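Local coordinates for hydrophilic protein, virA protein (Chromobacterium violaceum, PDB 3BO6), which probably acts as a phosphothreonine lyase effector of the SpvC family, removing phosphate from phosphothreonine by beta-elimination, at residues N15-S18 with L19-Q22. Residues are numbered along the deposited sequence; the frame is centred on the assembly and turned at random.
Sequences NFHS and LHNQ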
loop_
_atom_site.group_PDB
_atom_site.type_symbol
_atom_site.label_atom_id
_atom_site.label_comp_id
_atom_site.label_asym_id
_atom_site.label_seq_id
_atom_site.Cartn_x
_atom_site.Cartn_y
_atom_site.Cartn_z
ATOM N N ASN A 15 21.683 5.634 5.883
ATOM C CA ASN A 15 21.492 6.816 5.053
ATOM C C ASN A 15 20.291 7.663 5.446
ATOM O O ASN A 15 19.876 8.539 4.691
ATOM C CB ASN A 15 21.418 6.409 3.577
ATOM C CG ASN A 15 22.731 5.829 3.084
ATOM O OD1 ASN A 15 23.721 6.542 2.974
ATOM N ND2 ASN A 15 22.750 4.529 2.803
ATOM N N PHE A 16 19.763 7.409 6.643
ATOM C CA PHE A 16 18.535 8.053 7.115
ATOM C C PHE A 16 18.555 9.574 6.979
ATOM O O PHE A 16 17.668 10.164 6.346
ATOM C CB PHE A 16 18.284 7.643 8.571
ATOM C CG PHE A 16 16.947 8.082 9.115
ATOM C CD1 PHE A 16 15.776 7.512 8.642
ATOM C CD2 PHE A 16 16.866 9.013 10.138
ATOM C CE1 PHE A 16 14.560 7.876 9.156
ATOM C CE2 PHE A 16 15.636 9.389 10.661
ATOM C CZ PHE A 16 14.476 8.814 10.153
ATOM N N HIS A 17 19.564 10.216 7.565
ATOM C CA HIS A 17 19.668 11.662 7.502
ATOM C C HIS A 17 19.644 12.206 6.071
ATOM O O HIS A 17 18.881 13.124 5.756
ATOM C CB HIS A 17 20.930 12.144 8.214
ATOM C CG HIS A 17 21.006 13.630 8.313
ATOM N ND1 HIS A 17 21.800 14.401 7.489
ATOM C CD2 HIS A 17 20.322 14.496 9.096
ATOM C CE1 HIS A 17 21.629 15.675 7.789
ATOM N NE2 HIS A 17 20.739 15.761 8.763
ATOM N N SER A 18 20.474 11.631 5.210
ATOM C CA SER A 18 20.532 12.069 3.815
ATOM C C SER A 18 19.210 11.859 3.083
ATOM O O SER A 18 18.751 12.730 2.328
ATOM C CB SER A 18 21.643 11.335 3.073
ATOM O OG SER A 18 21.655 11.720 1.711
ATOM N N LEU A 19 18.599 10.699 3.301
ATOM C CA LEU A 19 17.358 10.359 2.620
ATOM C C LEU A 19 16.230 11.330 2.930
ATOM O O LEU A 19 15.634 11.894 2.006
ATOM C CB LEU A 19 16.957 8.907 2.907
ATOM C CG LEU A 19 17.815 7.844 2.212
ATOM C CD1 LEU A 19 17.541 6.451 2.786
ATOM C CD2 LEU A 19 17.593 7.855 0.703
ATOM N N HIS A 20 15.921 11.566 4.204
ATOM C CA HIS A 20 14.783 12.440 4.473
ATOM C C HIS A 20 15.045 13.897 4.080
ATOM O O HIS A 20 14.140 14.599 3.643
ATOM C CB HIS A 20 14.211 12.287 5.901
ATOM C CG HIS A 20 15.001 12.951 6.990
ATOM N ND1 HIS A 20 14.809 14.263 7.360
ATOM C CD2 HIS A 20 15.901 12.443 7.865
ATOM C CE1 HIS A 20 15.605 14.556 8.377
ATOM N NE2 HIS A 20 16.276 13.467 8.705
ATOM N N ASN A 21 16.287 14.341 4.189
ATOM C CA ASN A 21 16.601 15.688 3.743
ATOM C C ASN A 21 16.575 15.858 2.219
ATOM O O ASN A 21 16.181 16.924 1.725
ATOM C CB ASN A 21 17.920 16.135 4.369
ATOM C CG ASN A 21 17.750 16.548 5.812
ATOM O OD1 ASN A 21 17.115 17.556 6.100
ATOM N ND2 ASN A 21 18.305 15.757 6.733
ATOM N N GLN A 22 16.986 14.833 1.471
ATOM C CA GLN A 22 16.815 14.865 0.014
ATOM C C GLN A 22 15.329 14.907 -0.339
ATOM O O GLN A 22 14.908 15.702 -1.186
ATOM C CB GLN A 22 17.441 13.642 -0.657
ATOM C CG GLN A 22 18.954 13.600 -0.664
ATOM C CD GLN A 22 19.470 12.342 -1.332
ATOM O OE1 GLN A 22 20.031 11.463 -0.680
ATOM N NE2 GLN A 22 19.252 12.235 -2.638
#
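Leu-19 N donates to Asn-15 O at the start of the first turn of helix 16-24, a short surface helix near the N-terminus, and three more i+4 to i backbone bonds follow: His-20 N to Phe-16 O, Asn-21 N to His-17 O and Gln-22 N to Ser-18 O. Asn-15 sits at the N-cap position, yet its side chain makes no capping bond; its ND2 turns back to Asp-11 O in helix 7-14.

The buried Leu-19 faces helix 149-168, meeting Ala-149 and Leu-152, while its CD1 touches Asn-15 CB at 4.0 Å.

Phe-16, His-17 and His-20 form an aromatic cluster; Phe-16 and His-20 both touch Leu-217 of helix 213-219, while His-17 is exposed. His-20 CG stands between its backbone N and carbonyl carbon (chi1 77°), which carries the ring back over the preceding turn and sets CD2 over a face of Phe-16, 4.1 Å from CE2. The two imidazoles meet obliquely, their centroids 5.7 Å apart.

Two side-chain links each span one turn. Asn-21 ND2 donates to His-17 O at 2.9 Å, so that this carbonyl is gripped from opposite faces of its plane by the backbone N and the side-chain ND2 of Asn-21. The same ND2 lies 3.2 Å above one face of the His-17 ring, toward its rim, with ring and amide planes 56° apart. Asn-21 OD1 is held in turn by Arg-24 NH1. Ser-18 OG donates to Gln-22 OE1 at 2.9 Å, tilted 24° from the plane of that carbonyl.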